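Local structure of oligopeptide-binding protein oppA (Lactococcus lactis, 3DRF) at residues 136-140 with 481-485; 357-361 with 526-531. The protein captures oligopeptides as the binding component of the ABC transporter OppABCDF, which is essential for uptake of peptides larger than three amino acids and for growth in milk. The contacts are given in a common frame with arbitrary orientation. Numbering follows the deposited sequence.

Contact 1: residues 136-140 with 481-485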
ATOM      1  N   TRP A 136      10.929  -5.779  -3.167  1.00  5.63           N
ATOM      2  CA  TRP A 136      11.760  -6.702  -2.387  1.00  5.94           C
ATOM      3  C   TRP A 136      11.511  -6.419  -0.868  1.00  5.24           C
ATOM      4  O   TRP A 136      11.254  -5.311  -0.455  1.00  6.02           O
ATOM      5  CB  TRP A 136      13.280  -6.573  -2.776  1.00  5.90           C
ATOM      6  CG  TRP A 136      14.114  -7.650  -2.042  1.00  6.17           C
ATOM      7  CD1 TRP A 136      14.924  -7.425  -1.011  1.00  7.05           C
ATOM      8  CD2 TRP A 136      14.089  -9.100  -2.234  1.00  6.21           C
ATOM      9  NE1 TRP A 136      15.470  -8.620  -0.555  1.00  7.38           N
ATOM     10  CE2 TRP A 136      14.930  -9.657  -1.265  1.00  7.05           C
ATOM     11  CE3 TRP A 136      13.411  -9.959  -3.122  1.00  6.24           C
ATOM     12  CZ2 TRP A 136      15.157 -11.033  -1.172  1.00  6.94           C
ATOM     13  CZ3 TRP A 136      13.623 -11.300  -3.024  1.00  6.13           C
ATOM     14  CH2 TRP A 136      14.491 -11.833  -2.085  1.00  6.55           C
ATOM     15  N   THR A 137      11.615  -7.481  -0.078  1.00  5.77           N
ATOM     16  CA  THR A 137      11.271  -7.415   1.340  1.00  6.12           C
ATOM     17  C   THR A 137      11.882  -8.653   2.002  1.00  5.64           C
ATOM     18  O   THR A 137      12.110  -9.615   1.374  1.00  6.05           O
ATOM     19  CB  THR A 137       9.732  -7.394   1.520  1.00  6.04           C
ATOM     20  OG1 THR A 137       9.485  -7.681   2.906  1.00  6.30           O
ATOM     21  CG2 THR A 137       8.983  -8.441   0.581  1.00  7.46           C
ATOM     22  N   ASP A 138      12.158  -8.582   3.293  0.50  5.25           N
ATOM     23  CA  ASP A 138      12.668  -9.768   3.982  0.50  5.35           C
ATOM     24  C   ASP A 138      11.659 -10.923   4.050  0.50  5.45           C
ATOM     25  O   ASP A 138      12.040 -12.050   4.323  0.50  5.83           O
ATOM     26  CB  ASP A 138      13.179  -9.409   5.376  0.50  4.51           C
ATOM     27  CG  ASP A 138      14.502  -8.684   5.322  0.50  5.35           C
ATOM     28  OD1 ASP A 138      15.454  -9.315   4.829  0.50  5.78           O
ATOM     29  OD2 ASP A 138      14.583  -7.510   5.753  0.50  5.67           O
ATOM     30  N   SER A 139      10.381 -10.663   3.770  1.00  5.65           N
ATOM     31  CA  SER A 139       9.416 -11.805   3.738  1.00  6.02           C
ATOM     32  C   SER A 139       9.823 -12.826   2.666  1.00  5.80           C
ATOM     33  O   SER A 139       9.679 -14.002   2.854  1.00  6.15           O
ATOM     34  CB  SER A 139       8.017 -11.306   3.396  1.00  6.00           C
ATOM     35  OG  SER A 139       7.543 -10.313   4.339  1.00  7.15           O
ATOM     36  N   LEU A 140      10.325 -12.348   1.535  1.00  5.97           N
ATOM     37  CA  LEU A 140      10.685 -13.236   0.393  1.00  6.38           C
ATOM     38  C   LEU A 140      11.966 -14.053   0.627  1.00  6.41           C
ATOM     39  O   LEU A 140      12.168 -15.028   0.015  1.00  6.49           O
ATOM     40  CB  LEU A 140      10.781 -12.404  -0.898  1.00  6.93           C
ATOM     41  CG  LEU A 140       9.380 -11.887  -1.366  1.00  6.92           C
ATOM     42  CD1 LEU A 140       9.593 -11.006  -2.593  1.00  8.25           C
ATOM     43  CD2 LEU A 140       8.401 -13.039  -1.720  1.00  8.51           C
ATOM     44  N   GLN A 481       3.693  -6.046   9.235  1.00  5.66           N
ATOM     45  CA  GLN A 481       4.252  -4.894   8.516  1.00  5.93           C
ATOM     46  C   GLN A 481       5.705  -5.086   8.071  1.00  5.67           C
ATOM     47  O   GLN A 481       6.373  -4.155   7.795  1.00  5.90           O
ATOM     48  CB  GLN A 481       4.065  -3.589   9.311  1.00  6.42           C
ATOM     49  CG  GLN A 481       2.526  -3.367   9.555  1.00  6.47           C
ATOM     50  CD  GLN A 481       2.241  -2.003  10.170  1.00  6.69           C
ATOM     51  OE1 GLN A 481       3.079  -1.394  10.826  1.00  6.77           O
ATOM     52  NE2 GLN A 481       1.041  -1.540   9.968  1.00  7.77           N
ATOM     53  N   GLN A 482       6.139  -6.337   7.949  1.00  5.49           N
ATOM     54  CA  GLN A 482       7.438  -6.648   7.304  1.00  5.75           C
ATOM     55  C   GLN A 482       7.577  -5.965   5.972  1.00  5.37           C
ATOM     56  O   GLN A 482       8.634  -5.523   5.671  1.00  5.81           O
ATOM     57  CB  GLN A 482       7.596  -8.181   7.062  1.00  6.51           C
ATOM     58  CG  GLN A 482       7.715  -9.024   8.397  1.00  8.37           C
ATOM     59  CD  GLN A 482       9.161  -9.072   8.917  1.00  8.37           C
ATOM     60  OE1 GLN A 482       9.983  -8.345   8.514  1.00  9.66           O
ATOM     61  NE2 GLN A 482       9.410  -9.937   9.868  1.00  8.54           N
ATOM     62  N   ASP A 483       6.493  -5.893   5.190  1.00  5.76           N
ATOM     63  CA  ASP A 483       6.631  -5.399   3.808  1.00  6.24           C
ATOM     64  C   ASP A 483       6.606  -3.848   3.747  1.00  6.04           C
ATOM     65  O   ASP A 483       6.824  -3.297   2.737  1.00  7.72           O
ATOM     66  CB  ASP A 483       5.567  -6.074   2.914  1.00  6.79           C
ATOM     67  CG  ASP A 483       5.834  -7.594   2.705  1.00  7.55           C
ATOM     68  OD1 ASP A 483       6.836  -8.078   3.100  1.00  7.51           O
ATOM     69  OD2 ASP A 483       4.962  -8.166   2.093  1.00  9.92           O
ATOM     70  N   LEU A 484       6.393  -3.199   4.868  1.00  5.59           N
ATOM     71  CA  LEU A 484       6.572  -1.736   5.011  1.00  6.15           C
ATOM     72  C   LEU A 484       7.928  -1.337   5.616  1.00  6.17           C
ATOM     73  O   LEU A 484       8.460  -0.320   5.266  1.00  6.40           O
ATOM     74  CB  LEU A 484       5.471  -1.183   5.912  1.00  6.50           C
ATOM     75  CG  LEU A 484       4.007  -1.332   5.451  1.00  8.09           C
ATOM     76  CD1 LEU A 484       3.110  -0.560   6.404  1.00 10.08           C
ATOM     77  CD2 LEU A 484       3.762  -0.811   4.004  1.00 10.47           C
ATOM     78  N   PHE A 485       8.434  -2.124   6.557  1.00  5.14           N
ATOM     79  CA  PHE A 485       9.551  -1.664   7.413  1.00  5.16           C
ATOM     80  C   PHE A 485      10.770  -2.597   7.505  1.00  5.15           C
ATOM     81  O   PHE A 485      11.739  -2.229   8.066  1.00  6.06           O
ATOM     82  CB  PHE A 485       9.037  -1.389   8.814  1.00  5.43           C
ATOM     83  CG  PHE A 485       8.030  -0.253   8.860  1.00  5.50           C
ATOM     84  CD1 PHE A 485       8.364   1.033   8.454  1.00  6.19           C
ATOM     85  CD2 PHE A 485       6.764  -0.518   9.286  1.00  6.03           C
ATOM     86  CE1 PHE A 485       7.427   2.038   8.469  1.00  6.46           C
ATOM     87  CE2 PHE A 485       5.764   0.505   9.318  1.00  7.19           C
ATOM     88  CZ  PHE A 485       6.101   1.767   8.908  1.00  6.83           C
TER

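Contact 2: residues 357-361 with 526-531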
ATOM      1  N   ALA A 357      -4.792   8.247  14.806  1.00  7.85           N
ATOM      2  CA  ALA A 357      -4.268   6.922  15.119  1.00  7.95           C
ATOM      3  C   ALA A 357      -3.391   6.944  16.374  1.00  8.27           C
ATOM      4  O   ALA A 357      -2.651   7.813  16.574  1.00  8.41           O
ATOM      5  CB  ALA A 357      -3.431   6.390  13.918  1.00  7.75           C
ATOM      6  N   ASN A 358      -3.538   5.907  17.186  1.00  7.94           N
ATOM      7  CA  ASN A 358      -2.678   5.682  18.359  1.00  7.97           C
ATOM      8  C   ASN A 358      -1.441   4.820  18.059  1.00  7.73           C
ATOM      9  O   ASN A 358      -0.555   4.754  18.838  1.00  8.44           O
ATOM     10  CB  ASN A 358      -3.492   5.000  19.506  1.00  8.06           C
ATOM     11  CG  ASN A 358      -3.924   3.586  19.158  1.00  8.73           C
ATOM     12  OD1 ASN A 358      -4.344   3.331  18.068  1.00 10.18           O
ATOM     13  ND2 ASN A 358      -3.778   2.683  20.094  1.00 11.15           N
ATOM     14  N   SER A 359      -1.484   4.167  16.920  1.00  7.98           N
ATOM     15  CA  SER A 359      -0.452   3.186  16.496  1.00  8.96           C
ATOM     16  C   SER A 359      -0.578   2.908  14.995  1.00  8.82           C
ATOM     17  O   SER A 359      -1.398   3.437  14.350  1.00  8.48           O
ATOM     18  CB  SER A 359      -0.592   1.880  17.290  1.00 10.15           C
ATOM     19  OG  SER A 359      -1.529   1.051  16.647  1.00 10.90           O
ATOM     20  N   LEU A 360       0.319   2.067  14.498  1.00  9.73           N
ATOM     21  CA  LEU A 360       0.347   1.699  13.085  1.00  9.76           C
ATOM     22  C   LEU A 360      -0.576   0.544  12.669  1.00  9.42           C
ATOM     23  O   LEU A 360      -0.733   0.287  11.537  1.00  9.15           O
ATOM     24  CB  LEU A 360       1.797   1.371  12.655  1.00 10.93           C
ATOM     25  CG  LEU A 360       2.816   2.537  12.858  1.00 10.72           C
ATOM     26  CD1 LEU A 360       4.269   2.036  12.662  1.00 13.93           C
ATOM     27  CD2 LEU A 360       2.463   3.686  11.899  1.00 13.40           C
ATOM     28  N   ILE A 361      -1.204  -0.080  13.631  1.00  9.30           N
ATOM     29  CA  ILE A 361      -2.104  -1.226  13.340  1.00  9.86           C
ATOM     30  C   ILE A 361      -3.580  -0.769  13.380  1.00  9.72           C
ATOM     31  O   ILE A 361      -4.060  -0.402  14.419  1.00 10.40           O
ATOM     32  CB  ILE A 361      -1.895  -2.387  14.337  1.00 10.01           C
ATOM     33  CG1 ILE A 361      -0.405  -2.873  14.365  1.00 10.35           C
ATOM     34  CG2 ILE A 361      -2.850  -3.532  13.976  1.00 11.30           C
ATOM     35  CD1 ILE A 361       0.101  -3.506  13.023  1.00  9.46           C
ATOM     36  N   TYR A 526       5.640  -4.185  19.458  1.00  6.40           N
ATOM     37  CA  TYR A 526       5.941  -3.492  18.209  1.00  6.16           C
ATOM     38  C   TYR A 526       5.297  -2.096  18.128  1.00  6.10           C
ATOM     39  O   TYR A 526       5.930  -1.152  17.776  1.00  6.48           O
ATOM     40  CB  TYR A 526       5.418  -4.357  17.059  1.00  6.13           C
ATOM     41  CG  TYR A 526       5.451  -3.669  15.698  1.00  5.91           C
ATOM     42  CD1 TYR A 526       6.657  -3.293  15.092  1.00  5.90           C
ATOM     43  CD2 TYR A 526       4.266  -3.396  15.017  1.00  6.59           C
ATOM     44  CE1 TYR A 526       6.644  -2.663  13.821  1.00  6.60           C
ATOM     45  CE2 TYR A 526       4.262  -2.778  13.787  1.00  6.71           C
ATOM     46  CZ  TYR A 526       5.453  -2.392  13.215  1.00  6.13           C
ATOM     47  OH  TYR A 526       5.482  -1.755  11.966  1.00  7.36           O
ATOM     48  N   GLN A 527       4.017  -2.027  18.445  1.00  6.40           N
ATOM     49  CA  GLN A 527       3.315  -0.737  18.423  1.00  6.77           C
ATOM     50  C   GLN A 527       3.916   0.286  19.429  1.00  7.08           C
ATOM     51  O   GLN A 527       4.131   1.403  19.117  1.00  7.41           O
ATOM     52  CB  GLN A 527       1.812  -0.932  18.702  1.00  6.79           C
ATOM     53  CG  GLN A 527       1.028  -1.664  17.534  1.00  7.13           C
ATOM     54  CD  GLN A 527      -0.384  -2.100  17.976  1.00  8.74           C
ATOM     55  OE1 GLN A 527      -1.276  -1.312  18.058  1.00 10.07           O
ATOM     56  NE2 GLN A 527      -0.543  -3.335  18.207  1.00 10.50           N
ATOM     57  N   GLU A 528       4.198  -0.175  20.637  1.00  6.89           N
ATOM     58  CA  GLU A 528       4.813   0.666  21.655  1.00  7.35           C
ATOM     59  C   GLU A 528       6.218   1.068  21.225  1.00  7.26           C
ATOM     60  O   GLU A 528       6.569   2.193  21.348  1.00  7.43           O
ATOM     61  CB  GLU A 528       4.947  -0.128  22.973  1.00  7.76           C
ATOM     62  CG  GLU A 528       3.613  -0.430  23.747  1.00  9.64           C
ATOM     63  CD  GLU A 528       3.816  -1.436  24.871  1.00 11.70           C
ATOM     64  OE1 GLU A 528       4.788  -2.180  24.893  1.00 13.03           O
ATOM     65  OE2 GLU A 528       2.946  -1.425  25.705  1.00 15.53           O
ATOM     66  N   ASP A 529       6.999   0.133  20.701  1.00  6.85           N
ATOM     67  CA  ASP A 529       8.399   0.430  20.362  1.00  6.80           C
ATOM     68  C   ASP A 529       8.493   1.404  19.160  1.00  6.80           C
ATOM     69  O   ASP A 529       9.304   2.263  19.158  1.00  7.05           O
ATOM     70  CB  ASP A 529       9.220  -0.860  20.063  1.00  6.50           C
ATOM     71  CG  ASP A 529       9.457  -1.701  21.299  1.00  7.32           C
ATOM     72  OD1 ASP A 529       9.259  -1.256  22.415  1.00  7.85           O
ATOM     73  OD2 ASP A 529       9.860  -2.833  21.061  1.00  7.84           O
ATOM     74  N   MET A 530       7.619   1.265  18.194  1.00  6.25           N
ATOM     75  CA  MET A 530       7.624   2.164  17.035  1.00  6.36           C
ATOM     76  C   MET A 530       7.260   3.570  17.515  1.00  6.59           C
ATOM     77  O   MET A 530       7.813   4.491  17.073  1.00  6.84           O
ATOM     78  CB  MET A 530       6.584   1.695  16.009  1.00  6.68           C
ATOM     79  CG  MET A 530       7.136   0.450  15.185  1.00  6.53           C
ATOM     80  SD  MET A 530       8.554   0.909  14.024  1.00  7.19           S
ATOM     81  CE  MET A 530       7.617   1.449  12.539  1.00  8.96           C
ATOM     82  N   ASN A 531       6.309   3.688  18.427  1.00  6.75           N
ATOM     83  CA  ASN A 531       5.931   5.035  18.943  1.00  6.25           C
ATOM     84  C   ASN A 531       7.092   5.677  19.764  1.00  7.09           C
ATOM     85  O   ASN A 531       7.333   6.821  19.657  1.00  7.53           O
ATOM     86  CB  ASN A 531       4.642   4.924  19.801  1.00  6.37           C
ATOM     87  CG  ASN A 531       3.372   4.831  18.961  1.00  6.81           C
ATOM     88  OD1 ASN A 531       3.396   4.995  17.759  1.00  9.34           O
ATOM     89  ND2 ASN A 531       2.289   4.552  19.603  1.00  7.77           N
TER
HETATM   90  O   HOH W   1      -3.799  -0.431  19.071  1.00 16.23           O
HETATM   91  O   HOH W   2       2.834   2.276  16.665  1.00 10.22           O

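Contact 1: residues 136-140 with 481-485
The loop 136-140 runs extended through T137 and then coils at 138-140, where L140 N bonds back to T137 O (3.3 Å). It meets the single-turn helix 482-485, which has Q481 at its N-cap; the closest CA pair is T137-D483, 5.6 Å apart. The loop follows helix 116-127, whereas 481-485 follows strand 468-474 of the eight-stranded mixed sheet, so the contact joins two parts of the chain that probably belong to different lobes of the closed Venus fly-trap. An ST turn shapes the loop: S139 N donates to T137 OG1 at 3.2 Å, bringing the hydroxyls of T137 and S139 to the same side, toward the helix. Both then donate to one carboxylate oxygen of D483. Beside them the aliphatic part of Q482 packs on S139 (OG to Q482 CB, 3.5 Å), while its amide nitrogen bonds N506. D483 OD1 lies 2.7 Å from T137 OG1 and 2.7 Å from S139 OG.

Contact 2: residues 357-361 with 526-531
This is a buried loop-on-helix contact in the part of the Venus fly-trap built on the large mixed sheet that includes 292-307, 354-356, 468-474 and 536-549: the loop leaving strand 354-356 lies along helix 516-533, which leads into strand 536-549, the antiparallel partner of 354-356. The strand pairing and the packing described here therefore join the same two parts of the chain twice. S359 makes an ST turn, its OG accepting from I361 N (3.2 Å) while donating to Q527 OE1 (2.8 Å), so one hydroxyl both shapes the loop and ties it to the helix. The Q527 amide nitrogen turns to F368 O and F523 O. Polar bonds gather around N358, S359 and Q527: one water bridges N358 ND2 (3.3 Å), which also donates to V373 O, and Q527 OE1 (2.9 Å); a second bonds Q527 O at 2.9 Å, with weak bonds to L360 N and N531 OD1. The L360 and I361 side chains supply the apolar contacts. I361 CG1 rests on Q527 CG (3.7 Å), and I361 CD1 approaches the edge of the Y526 ring, 4.3 Å from Y526 CE2. L360 CD1 presses on M530 CE at 3.4 Å, and F485 of helix 482-485 adds to this apolar cluster. One helical turn beyond Q527, N531 ND2, which also bonds K374 O, donates to N358 O at 3.0 Å.

The centres of contacts 1 and 2 lie about 17 Å apart, yet they share an interface through segment 481-485, and their segments alternate along the chain. The Q481 side chain reaches both partners of contact 2: OE1 probably bonds Y526 OH (2.7 Å), while NE2 probably bonds L360 O (3.0 Å) and lies 3.8 Å from I361 CD1. F485 CD2 packs 3.2 Å from Y526 OH. Segment 481-485 thus meets the loop 136-140 through Q482 and D483 and the loop-helix pair of contact 2 through Q481 and F485. The bound peptide packs on D483 and L484, so this segment connects the ligand cavity with the buried packing of contact 2.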